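Local atomic coordinates of arginase (Thermus thermophilus, PDB entry 2EF5), a protein that probably hydrolyses L-arginine to L-ornithine and urea with the help of two manganese ions in each subunit. Residues 174-177 with 178-182. Residues are numbered along the deposited sequence; the frame is centred on the assembly and turned at random.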
ATOM      1  N   GLU A 174      -0.960  17.034  17.844  1.00 32.36           N
ATOM      2  CA  GLU A 174      -0.329  15.979  18.633  1.00 31.67           C
ATOM      3  C   GLU A 174       0.262  14.909  17.737  1.00 30.89           C
ATOM      4  O   GLU A 174       1.378  14.437  17.965  1.00 28.62           O
ATOM      5  CB  GLU A 174      -1.339  15.311  19.560  1.00 31.96           C
ATOM      6  CG  GLU A 174      -1.540  15.995  20.882  1.00 32.49           C
ATOM      7  CD  GLU A 174      -2.407  15.165  21.808  1.00 31.14           C
ATOM      8  OE1 GLU A 174      -3.557  14.862  21.429  1.00 27.57           O
ATOM      9  OE2 GLU A 174      -1.933  14.818  22.910  1.00 30.85           O
ATOM     10  N   LYS A 175      -0.506  14.509  16.730  1.00 31.61           N
ATOM     11  CA  LYS A 175      -0.048  13.491  15.798  1.00 33.50           C
ATOM     12  C   LYS A 175       1.287  13.906  15.190  1.00 33.55           C
ATOM     13  O   LYS A 175       2.232  13.112  15.149  1.00 32.60           O
ATOM     14  CB  LYS A 175      -1.097  13.274  14.705  1.00 34.51           C
ATOM     15  CG  LYS A 175      -2.463  12.889  15.258  1.00 36.90           C
ATOM     16  CD  LYS A 175      -3.441  12.521  14.158  1.00 36.99           C
ATOM     17  CE  LYS A 175      -4.824  12.247  14.723  1.00 37.98           C
ATOM     18  NZ  LYS A 175      -5.795  11.852  13.669  1.00 37.84           N
ATOM     19  N   ARG A 176       1.369  15.155  14.735  1.00 33.79           N
ATOM     20  CA  ARG A 176       2.602  15.672  14.146  1.00 33.16           C
ATOM     21  C   ARG A 176       3.775  15.590  15.120  1.00 31.75           C
ATOM     22  O   ARG A 176       4.834  15.055  14.784  1.00 31.09           O
ATOM     23  CB  ARG A 176       2.429  17.132  13.702  1.00 35.70           C
ATOM     24  CG  ARG A 176       1.762  17.320  12.349  1.00 38.60           C
ATOM     25  CD  ARG A 176       1.900  18.760  11.824  1.00 40.93           C
ATOM     26  NE  ARG A 176       1.216  19.745  12.660  1.00 42.78           N
ATOM     27  CZ  ARG A 176       1.795  20.462  13.621  1.00 42.79           C
ATOM     28  NH1 ARG A 176       3.088  20.317  13.882  1.00 42.92           N
ATOM     29  NH2 ARG A 176       1.074  21.323  14.326  1.00 43.19           N
ATOM     30  N   LEU A 177       3.587  16.122  16.324  1.00 29.92           N
ATOM     31  CA  LEU A 177       4.641  16.119  17.330  1.00 29.87           C
ATOM     32  C   LEU A 177       5.092  14.705  17.693  1.00 30.16           C
ATOM     33  O   LEU A 177       6.290  14.433  17.815  1.00 29.25           O
ATOM     34  CB  LEU A 177       4.174  16.866  18.584  1.00 30.74           C
ATOM     35  CG  LEU A 177       3.921  18.363  18.404  1.00 32.04           C
ATOM     36  CD1 LEU A 177       3.444  18.955  19.715  1.00 32.98           C
ATOM     37  CD2 LEU A 177       5.197  19.052  17.937  1.00 32.62           C
ATOM     38  N   LEU A 178       4.130  13.805  17.874  1.00 29.91           N
ATOM     39  CA  LEU A 178       4.457  12.424  18.211  1.00 29.43           C
ATOM     40  C   LEU A 178       5.309  11.791  17.106  1.00 30.89           C
ATOM     41  O   LEU A 178       6.328  11.153  17.383  1.00 28.59           O
ATOM     42  CB  LEU A 178       3.174  11.611  18.423  1.00 28.13           C
ATOM     43  CG  LEU A 178       2.413  11.905  19.721  1.00 26.66           C
ATOM     44  CD1 LEU A 178       1.011  11.330  19.647  1.00 24.29           C
ATOM     45  CD2 LEU A 178       3.179  11.320  20.905  1.00 23.97           C
ATOM     46  N   LYS A 179       4.906  11.970  15.852  1.00 33.34           N
ATOM     47  CA  LYS A 179       5.683  11.400  14.755  1.00 37.04           C
ATOM     48  C   LYS A 179       7.057  12.057  14.653  1.00 37.17           C
ATOM     49  O   LYS A 179       8.068  11.373  14.494  1.00 37.36           O
ATOM     50  CB  LYS A 179       4.925  11.535  13.434  1.00 39.31           C
ATOM     51  CG  LYS A 179       3.760  10.569  13.330  1.00 42.89           C
ATOM     52  CD  LYS A 179       3.324  10.363  11.889  1.00 45.78           C
ATOM     53  CE  LYS A 179       2.442   9.126  11.771  1.00 47.08           C
ATOM     54  NZ  LYS A 179       3.158   7.894  12.225  1.00 47.69           N
ATOM     55  N   GLU A 180       7.088  13.381  14.754  1.00 37.83           N
ATOM     56  CA  GLU A 180       8.344  14.119  14.695  1.00 37.93           C
ATOM     57  C   GLU A 180       9.293  13.633  15.782  1.00 37.14           C
ATOM     58  O   GLU A 180      10.475  13.392  15.527  1.00 37.74           O
ATOM     59  CB  GLU A 180       8.094  15.617  14.897  1.00 39.93           C
ATOM     60  CG  GLU A 180       7.820  16.411  13.628  1.00 44.52           C
ATOM     61  CD  GLU A 180       7.498  17.875  13.913  1.00 46.01           C
ATOM     62  OE1 GLU A 180       8.171  18.476  14.779  1.00 47.88           O
ATOM     63  OE2 GLU A 180       6.581  18.423  13.266  1.00 46.98           O
ATOM     64  N   ALA A 181       8.767  13.494  16.996  1.00 34.83           N
ATOM     65  CA  ALA A 181       9.563  13.066  18.141  1.00 33.52           C
ATOM     66  C   ALA A 181       9.927  11.582  18.118  1.00 32.86           C
ATOM     67  O   ALA A 181      10.833  11.158  18.828  1.00 33.62           O
ATOM     68  CB  ALA A 181       8.824  13.400  19.435  1.00 33.84           C
ATOM     69  N   GLY A 182       9.219  10.795  17.315  1.00 31.92           N
ATOM     70  CA  GLY A 182       9.519   9.374  17.241  1.00 31.82           C
ATOM     71  C   GLY A 182       9.043   8.566  18.441  1.00 31.29           C
ATOM     72  O   GLY A 182       9.681   7.588  18.837  1.00 31.64           O
TER
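Leu178, Lys179, Glu180 and Ala181 each reach back four residues with their backbone N-H, to the carbonyls of Glu174, Lys175, Arg176 and Leu177, in the final turns of an alpha-helix. The bond from Leu178 N to Glu174 O is 2.8 Å long and close to straight, with an N-H...O angle of 168°; the one from Lys179 N to Lys175 O is a little longer, 3.0 Å. Gly182 takes positive phi and is the C-prime residue of a Schellman motif: its N bonds weakly to Lys179 O, and Val183 N turns back to Leu178 O. This helix, 172-181, is the crossover of a beta-alpha-beta unit in the parallel sheet of the arginase fold, linking strand 162-167 to 184-187, an edge strand of the sheet within this chain. On its buried face, Leu178 sets its branch against the carbonyl oxygen of Glu174, CG 3.3 Å from Glu174 O, and packs on Phe123. Glu174 OE2 accepts a hydrogen bond from Phe123 N and OE1 one from Asp171 N, close to the manganese ligand Asp122. Round the helix, Arg176 and Glu180 run side by side. The Arg176 chain bends at chi3 (-64°), which leaves Glu180 OE2 at the edge of the guanidinium, near its plane. Arg176 NH1 and Glu180 OE2 stay 4.0 Å apart, too far for a salt bridge, with the two planar groups turned 36° from each other. Lys179 rests its CG 3.5 Å from Lys175 O; its ammonium end heads away and makes a cation-pi contact with Phe290 of a second subunit, whose terminal carboxylate forms a salt bridge with Lys175 NZ.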